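Local coordinates for protein chitinase (Thermococcus chitonophagus, PDB 5XSW) that probably hydrolyses chitin from within the chain as an endochitinase, and here holds a glycan ligand in its helical domain, at residues 73-78 against 477-482; 262-267 against 296-301; 303-308 against 467-472. All coordinates share one frame; numbering follows the deposited sequence.

Contact 1. Residues 73-78 against 477-482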
# COMPACT_ATOMS: atom_id res chain seq x y z
N ARG A 73 -11.73 -11.07 16.80
CA ARG A 73 -10.91 -10.83 18.00
C ARG A 73 -9.50 -11.48 17.97
O ARG A 73 -8.82 -11.61 19.01
CB ARG A 73 -11.70 -11.31 19.22
CG ARG A 73 -11.72 -10.36 20.32
CD ARG A 73 -12.82 -10.67 21.35
NE ARG A 73 -12.40 -10.07 22.61
CZ ARG A 73 -13.04 -10.19 23.76
NH1 ARG A 73 -12.55 -9.59 24.82
NH2 ARG A 73 -14.15 -10.92 23.84
N GLY A 74 -9.03 -11.84 16.77
CA GLY A 74 -7.77 -12.53 16.64
C GLY A 74 -6.50 -11.70 16.68
O GLY A 74 -5.39 -12.26 16.55
N ILE A 75 -6.63 -10.37 16.86
CA ILE A 75 -5.46 -9.48 16.82
C ILE A 75 -5.09 -9.04 18.21
O ILE A 75 -5.92 -8.50 18.92
CB ILE A 75 -5.74 -8.17 15.92
CG1 ILE A 75 -6.09 -8.57 14.47
CG2 ILE A 75 -4.58 -7.22 16.00
CD1 ILE A 75 -6.94 -7.51 13.72
N PHE A 76 -3.84 -9.24 18.59
CA PHE A 76 -3.39 -8.97 19.96
C PHE A 76 -2.26 -7.97 20.00
O PHE A 76 -1.08 -8.33 19.96
CB PHE A 76 -2.91 -10.25 20.66
CG PHE A 76 -4.04 -11.18 21.02
CD1 PHE A 76 -4.66 -11.94 20.04
CD2 PHE A 76 -4.51 -11.24 22.32
CE1 PHE A 76 -5.75 -12.79 20.34
CE2 PHE A 76 -5.60 -12.12 22.67
CZ PHE A 76 -6.21 -12.88 21.66
N HIS A 77 -2.63 -6.69 20.09
CA HIS A 77 -1.67 -5.62 20.27
C HIS A 77 -1.13 -5.64 21.70
O HIS A 77 -1.57 -6.44 22.52
CB HIS A 77 -2.35 -4.27 19.96
CG HIS A 77 -2.52 -4.03 18.49
ND1 HIS A 77 -1.44 -3.72 17.68
CD2 HIS A 77 -3.60 -4.09 17.68
CE1 HIS A 77 -1.86 -3.61 16.43
NE2 HIS A 77 -3.17 -3.80 16.40
N LEU A 78 -0.19 -4.77 21.98
CA LEU A 78 0.41 -4.66 23.29
C LEU A 78 -0.66 -4.61 24.37
O LEU A 78 -1.73 -4.00 24.17
CB LEU A 78 1.29 -3.42 23.37
CG LEU A 78 2.54 -3.29 22.49
CD1 LEU A 78 3.20 -1.90 22.72
CD2 LEU A 78 3.56 -4.40 22.74
N TRP A 477 -2.38 -7.12 8.00
CA TRP A 477 -1.96 -8.52 7.70
C TRP A 477 -3.08 -9.51 8.05
O TRP A 477 -3.45 -10.42 7.29
CB TRP A 477 -0.69 -8.85 8.48
CG TRP A 477 -0.24 -10.28 8.26
CD1 TRP A 477 -0.40 -11.37 9.12
CD2 TRP A 477 0.36 -10.80 7.06
NE1 TRP A 477 0.12 -12.52 8.51
CE2 TRP A 477 0.59 -12.19 7.25
CE3 TRP A 477 0.75 -10.22 5.84
CZ2 TRP A 477 1.21 -12.98 6.28
CZ3 TRP A 477 1.40 -11.03 4.87
CH2 TRP A 477 1.62 -12.38 5.11
N TYR A 478 -3.65 -9.28 9.20
CA TYR A 478 -4.69 -10.17 9.69
C TYR A 478 -5.83 -10.33 8.72
O TYR A 478 -6.16 -11.46 8.35
CB TYR A 478 -5.23 -9.63 11.03
CG TYR A 478 -6.18 -10.63 11.73
CD1 TYR A 478 -5.67 -11.78 12.38
CD2 TYR A 478 -7.53 -10.43 11.73
CE1 TYR A 478 -6.55 -12.71 12.99
CE2 TYR A 478 -8.43 -11.34 12.37
CZ TYR A 478 -7.93 -12.46 12.99
OH TYR A 478 -8.83 -13.33 13.59
N TYR A 479 -6.45 -9.23 8.30
CA TYR A 479 -7.59 -9.38 7.40
C TYR A 479 -7.15 -9.83 6.03
O TYR A 479 -7.84 -10.61 5.37
CB TYR A 479 -8.38 -8.05 7.28
CG TYR A 479 -8.82 -7.56 8.61
CD1 TYR A 479 -9.82 -8.23 9.34
CD2 TYR A 479 -8.22 -6.46 9.17
CE1 TYR A 479 -10.19 -7.77 10.63
CE2 TYR A 479 -8.57 -6.01 10.41
CZ TYR A 479 -9.57 -6.66 11.13
OH TYR A 479 -9.88 -6.13 12.39
N HIS A 480 -6.00 -9.38 5.59
CA HIS A 480 -5.59 -9.77 4.25
C HIS A 480 -5.26 -11.28 4.17
O HIS A 480 -5.74 -12.00 3.31
CB HIS A 480 -4.35 -8.98 3.82
CG HIS A 480 -4.05 -9.14 2.37
ND1 HIS A 480 -2.77 -9.03 1.86
CD2 HIS A 480 -4.87 -9.34 1.32
CE1 HIS A 480 -2.82 -9.20 0.55
NE2 HIS A 480 -4.08 -9.42 0.20
N ALA A 481 -4.43 -11.75 5.08
CA ALA A 481 -4.01 -13.16 5.05
C ALA A 481 -5.18 -14.10 5.41
O ALA A 481 -5.28 -15.18 4.84
CB ALA A 481 -2.79 -13.39 6.01
N ARG A 482 -6.07 -13.70 6.32
CA ARG A 482 -7.23 -14.59 6.57
C ARG A 482 -8.16 -14.69 5.36
O ARG A 482 -8.83 -15.68 5.22
CB ARG A 482 -8.07 -14.15 7.78
CG ARG A 482 -7.27 -14.15 9.02
CD ARG A 482 -8.11 -14.35 10.21
NE ARG A 482 -8.39 -15.78 10.29
CZ ARG A 482 -9.34 -16.30 11.04
NH1 ARG A 482 -10.11 -15.49 11.76
NH2 ARG A 482 -9.54 -17.61 11.03

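Contact 2. Residues 262-267 against 296-301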
# COMPACT_ATOMS: atom_id res chain seq x y z
N ALA A 262 3.44 -1.67 7.13
CA ALA A 262 2.38 -2.09 8.08
C ALA A 262 2.59 -3.55 8.55
O ALA A 262 2.40 -3.88 9.72
CB ALA A 262 0.96 -1.97 7.41
N TYR A 263 3.02 -4.40 7.63
CA TYR A 263 3.15 -5.84 7.94
C TYR A 263 4.37 -6.10 8.81
O TYR A 263 4.44 -7.11 9.55
CB TYR A 263 3.28 -6.66 6.66
CG TYR A 263 2.07 -6.73 5.77
CD1 TYR A 263 0.84 -6.25 6.18
CD2 TYR A 263 2.18 -7.28 4.49
CE1 TYR A 263 -0.29 -6.30 5.33
CE2 TYR A 263 1.07 -7.38 3.66
CZ TYR A 263 -0.15 -6.89 4.09
OH TYR A 263 -1.20 -7.00 3.23
N TYR A 264 5.35 -5.22 8.73
CA TYR A 264 6.62 -5.47 9.38
C TYR A 264 7.04 -4.35 10.31
O TYR A 264 8.07 -3.70 10.10
CB TYR A 264 7.69 -5.74 8.32
CG TYR A 264 7.56 -7.12 7.67
CD1 TYR A 264 7.85 -8.28 8.41
CD2 TYR A 264 7.17 -7.26 6.35
CE1 TYR A 264 7.76 -9.57 7.85
CE2 TYR A 264 7.03 -8.57 5.76
CZ TYR A 264 7.36 -9.71 6.54
OH TYR A 264 7.31 -10.95 5.98
N PRO A 265 6.30 -4.17 11.39
CA PRO A 265 6.75 -3.20 12.40
C PRO A 265 8.11 -3.56 12.99
O PRO A 265 8.80 -2.63 13.44
CB PRO A 265 5.64 -3.26 13.48
CG PRO A 265 4.96 -4.56 13.27
CD PRO A 265 5.06 -4.88 11.78
N ASP A 266 8.53 -4.84 12.98
CA ASP A 266 9.86 -5.16 13.51
C ASP A 266 10.97 -4.75 12.57
O ASP A 266 12.09 -4.58 13.00
CB ASP A 266 10.00 -6.67 13.79
CG ASP A 266 9.05 -7.10 14.91
OD1 ASP A 266 9.37 -6.76 16.07
OD2 ASP A 266 7.98 -7.69 14.63
N ILE A 267 10.67 -4.63 11.28
CA ILE A 267 11.73 -4.25 10.32
C ILE A 267 11.77 -2.71 10.05
O ILE A 267 12.83 -2.11 10.00
CB ILE A 267 11.55 -5.00 8.97
CG1 ILE A 267 11.71 -6.52 9.19
CG2 ILE A 267 12.62 -4.55 7.93
CD1 ILE A 267 11.33 -7.37 7.93
N ALA A 296 13.15 -4.32 -1.45
CA ALA A 296 12.69 -5.23 -2.48
C ALA A 296 12.63 -6.68 -1.96
O ALA A 296 11.64 -7.39 -2.21
CB ALA A 296 13.60 -5.16 -3.74
N ALA A 297 13.67 -7.09 -1.23
CA ALA A 297 13.70 -8.46 -0.62
C ALA A 297 12.53 -8.66 0.36
O ALA A 297 11.90 -9.68 0.35
CB ALA A 297 15.03 -8.66 0.10
N VAL A 298 12.22 -7.68 1.20
CA VAL A 298 11.09 -7.80 2.10
C VAL A 298 9.78 -7.85 1.34
O VAL A 298 8.89 -8.60 1.72
CB VAL A 298 11.08 -6.64 3.15
CG1 VAL A 298 9.79 -6.63 4.02
CG2 VAL A 298 12.38 -6.78 4.06
N SER A 299 9.66 -7.07 0.26
CA SER A 299 8.45 -7.12 -0.55
C SER A 299 8.21 -8.52 -1.16
O SER A 299 7.08 -9.02 -1.19
CB SER A 299 8.53 -6.08 -1.69
OG SER A 299 7.25 -5.96 -2.31
N LEU A 300 9.27 -9.10 -1.69
CA LEU A 300 9.23 -10.45 -2.23
C LEU A 300 8.94 -11.47 -1.13
O LEU A 300 8.15 -12.39 -1.31
CB LEU A 300 10.54 -10.78 -2.92
CG LEU A 300 10.81 -9.97 -4.18
CD1 LEU A 300 12.29 -9.91 -4.49
CD2 LEU A 300 10.02 -10.55 -5.33
N THR A 301 9.55 -11.26 0.02
CA THR A 301 9.38 -12.13 1.16
C THR A 301 7.92 -12.11 1.58
O THR A 301 7.37 -13.13 1.92
CB THR A 301 10.27 -11.68 2.33
OG1 THR A 301 11.63 -11.92 1.99
CG2 THR A 301 9.92 -12.44 3.59

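Contact 3. Residues 303-308 against 467-472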
# COMPACT_ATOMS: atom_id res chain seq x y z
N GLU A 303 5.31 -11.77 -0.26
CA GLU A 303 4.49 -12.61 -1.12
C GLU A 303 4.59 -14.07 -0.68
O GLU A 303 3.59 -14.74 -0.54
CB GLU A 303 4.97 -12.51 -2.56
CG GLU A 303 4.99 -11.11 -3.16
CD GLU A 303 5.62 -11.10 -4.53
OE1 GLU A 303 5.40 -12.06 -5.28
OE2 GLU A 303 6.34 -10.15 -4.85
N ARG A 304 5.81 -14.52 -0.43
CA ARG A 304 6.06 -15.89 -0.04
C ARG A 304 5.42 -16.21 1.29
O ARG A 304 4.78 -17.24 1.44
CB ARG A 304 7.56 -16.16 0.03
CG ARG A 304 7.94 -17.62 0.15
CD ARG A 304 9.35 -17.86 -0.34
NE ARG A 304 9.83 -19.22 -0.15
CZ ARG A 304 10.47 -19.64 0.93
NH1 ARG A 304 10.71 -18.82 1.94
NH2 ARG A 304 10.88 -20.90 1.00
N GLU A 305 5.56 -15.30 2.25
CA GLU A 305 4.94 -15.43 3.57
C GLU A 305 3.42 -15.47 3.47
O GLU A 305 2.75 -16.22 4.22
CB GLU A 305 5.36 -14.31 4.53
CG GLU A 305 6.89 -14.35 5.01
CD GLU A 305 7.13 -15.20 6.29
OE1 GLU A 305 6.14 -15.74 6.82
OE2 GLU A 305 8.30 -15.24 6.80
N LEU A 306 2.86 -14.66 2.57
CA LEU A 306 1.40 -14.62 2.43
C LEU A 306 0.89 -15.99 1.87
O LEU A 306 -0.15 -16.52 2.32
CB LEU A 306 0.97 -13.50 1.46
CG LEU A 306 -0.51 -13.42 1.15
CD1 LEU A 306 -1.34 -13.07 2.38
CD2 LEU A 306 -0.69 -12.33 0.04
N LEU A 307 1.57 -16.49 0.85
CA LEU A 307 1.20 -17.78 0.27
C LEU A 307 1.24 -18.86 1.37
O LEU A 307 0.28 -19.62 1.56
CB LEU A 307 2.12 -18.13 -0.89
CG LEU A 307 1.75 -17.33 -2.18
CD1 LEU A 307 2.82 -17.35 -3.24
CD2 LEU A 307 0.38 -17.74 -2.80
N TYR A 308 2.35 -18.94 2.07
CA TYR A 308 2.48 -19.91 3.15
C TYR A 308 1.41 -19.76 4.19
O TYR A 308 0.89 -20.78 4.68
CB TYR A 308 3.84 -19.79 3.84
CG TYR A 308 4.97 -20.67 3.26
CD1 TYR A 308 5.07 -22.03 3.63
CD2 TYR A 308 5.96 -20.12 2.47
CE1 TYR A 308 6.14 -22.83 3.16
CE2 TYR A 308 7.05 -20.89 2.00
CZ TYR A 308 7.11 -22.28 2.38
OH TYR A 308 8.16 -23.06 1.95
N PRO A 467 13.92 -14.94 16.74
CA PRO A 467 14.47 -15.40 15.46
C PRO A 467 14.78 -14.17 14.53
O PRO A 467 14.13 -13.13 14.69
CB PRO A 467 13.34 -16.27 14.90
CG PRO A 467 12.12 -15.57 15.40
CD PRO A 467 12.46 -15.06 16.77
N HIS A 468 15.76 -14.27 13.63
CA HIS A 468 16.17 -13.10 12.87
C HIS A 468 15.09 -12.61 11.91
O HIS A 468 15.02 -11.43 11.63
CB HIS A 468 17.44 -13.39 12.10
CG HIS A 468 18.63 -13.65 12.98
ND1 HIS A 468 18.75 -13.10 14.24
CD2 HIS A 468 19.74 -14.40 12.78
CE1 HIS A 468 19.90 -13.49 14.77
NE2 HIS A 468 20.51 -14.28 13.90
N ILE A 469 14.28 -13.53 11.39
CA ILE A 469 13.15 -13.15 10.53
C ILE A 469 11.88 -13.08 11.35
O ILE A 469 11.42 -14.11 11.88
CB ILE A 469 13.00 -14.14 9.36
CG1 ILE A 469 14.33 -14.21 8.60
CG2 ILE A 469 11.78 -13.79 8.46
CD1 ILE A 469 14.34 -15.26 7.46
N PRO A 470 11.29 -11.87 11.50
CA PRO A 470 10.10 -11.71 12.34
C PRO A 470 8.86 -12.13 11.57
O PRO A 470 8.92 -12.16 10.33
CB PRO A 470 10.10 -10.19 12.67
CG PRO A 470 10.68 -9.58 11.41
CD PRO A 470 11.74 -10.59 10.90
N ARG A 471 7.76 -12.45 12.25
CA ARG A 471 6.49 -12.67 11.56
C ARG A 471 5.90 -11.35 11.02
O ARG A 471 5.97 -10.33 11.72
CB ARG A 471 5.45 -13.30 12.49
CG ARG A 471 5.93 -14.62 13.18
CD ARG A 471 4.78 -15.21 14.06
NE ARG A 471 4.79 -14.43 15.26
CZ ARG A 471 5.59 -14.66 16.28
NH1 ARG A 471 6.35 -15.75 16.30
NH2 ARG A 471 5.60 -13.83 17.30
N PRO A 472 5.32 -11.38 9.82
CA PRO A 472 4.41 -10.31 9.40
C PRO A 472 3.26 -10.29 10.39
O PRO A 472 2.82 -11.36 10.86
CB PRO A 472 3.94 -10.74 8.00
CG PRO A 472 4.14 -12.31 8.01
CD PRO A 472 5.34 -12.52 8.87
O HOH W 1 8.65 -12.69 7.48

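Contact 1. Residues 73-78 against 477-482
The side chain of I75 lies over one face of the Y478 ring. Its CG1 methylene sits 3.8 Å from the ring centroid and 26° off the ring normal, a CH-pi contact. The approach is shifted toward the rim at the base of the ring, where I75 CG1 comes within 3.4 Å of Y478 CG. CG1 stands beside the backbone N of I75 (chi1 -59°), and the near-extended second torsion carries CD1 onward to a second tyrosine. There I75 CD1 meets Y479 OH at 3.5 Å. The isoleucine side chain is roughly perpendicular to that of Y479. CG1 meets Y478, while CD1 touches both tyrosines. The opposite face of the Y478 ring is taken by the aliphatic part of R482, whose CD lies 3.4 Å above the ring plane. The ring is therefore sandwiched between a strand residue and a residue one helical turn on. The ring reaches beyond I75 to G74. With no side chain in the way, G74 CA approaches Y478 OH to 3.3 Å. The phenol oxygen is hydrogen-bonded to T71 O, two residues before R73. R482 NH1 adds only a weak bond to Y478 OH, 3.1 Å long with an angle of 121°. The same NH1 forms a salt bridge with D69, so the arginine also ties the helix to the beta domain. No hydrogen bond spans the two segments themselves. Strand 75-77 pairs antiparallel with strand 32-41, which also touches Y478 through D34. W477, H480 and A481 pack on helix 288-311, so helix 475-482 lies between the N-terminal beta domain and the helical domain.

Contact 2. Residues 262-267 against 296-301
Y264, the first residue to leave helical geometry after helix 254-263, brings its CA to 8.9 Å from that of V298 on helix 288-311. Its ring and the valine run alongside each other, pointing opposite ways. V298 CG1 approaches the ring obliquely, 3.6 Å from Y264 CD2. The other methyl of the valine, CG2, stands beside the backbone N (chi1 173° for CG1) and points to I267. I267 CD1 and V298 CG2 meet tip to tip at 4.1 Å. The far end of the tyrosine lies one turn further along the helix. There Y264 OH lies 3.8 Å from T301 CG2, the two side chains crossing at about a right angle. T301 turns its hydroxyl back to its own helix: T301 OG1 donates to A297 O at 2.8 Å, from above the carbonyl plane. T301 N reaches the same oxygen from the opposite face. F199 of helix 186-199 touches I267, V298 and T301, continuing this buried apolar layer of the helical domain. No hydrogen bond joins the two segments. Their association rests on shape and exclusion of water, and the threonine meets the tyrosine with its methyl, while its hydroxyl is bonded within its own helix.

Contact 3. Residues 303-308 against 467-472
E305 and P472 have the closest CA atoms of the two segments, 7.8 Å apart, where helix 288-311 passes an irregular, proline-rich connection between helices 449-461 and 475-482. The arrangement is a helix packed on a loop inside the helical domain, with a buried carboxylate bridged by water to a loop carbonyl. E305 is the one helix residue of the pair of segments that makes the contact. Its chain is bent at the second torsion (chi2 -89°), which places the carboxylate near both P472 and I469. The glutamate and the P472 ring cross at about a right angle. P472 CD lies 3.9 Å from E305 OE1, and P472 CG is 4.2 Å from E305 CB. The proline thus touches both the root and the end of the glutamate. Further back in the loop, I469 CG2 comes within 4.1 Å of E305 OE2. These are van der Waals contacts, and the charge is met elsewhere. E305 OE1 forms a salt bridge with R106, and E305 OE2 a hydrogen bond with Y112 OH. Such pairing would probably help keep the buried acid ionised. P472 is in turn packed on W477 of helix 475-482, which also touches L306. The loop is also held by N29, whose OD1 accepts a bond from R471 N. A single water completes the join: it donates to P470 O at 2.9 Å and, weakly, to E305 OE2 at 2.7 Å.

From the N terminus, the chain first runs through the beta domain, where residues 73-78 open contact 1. It then enters the helical domain. Residues 262-267 open contact 2, a short loop closed by residues 296-301 on helix 288-311. Two residues later on the same helix, contact 3 opens, and it closes much further on at residues 467-472. Helix 475-482 finally closes contact 1. Contacts 2 and 3 follow in series, both nested within contact 1. Y263 packs on W477 and Y264 touches E305, so the contacts adjoin. Contact 1 ties helix 475-482 to the beta domain. Contacts 2 and 3 tie the turn after helix 254-263 and the loop before helix 475-482 to helix 288-311.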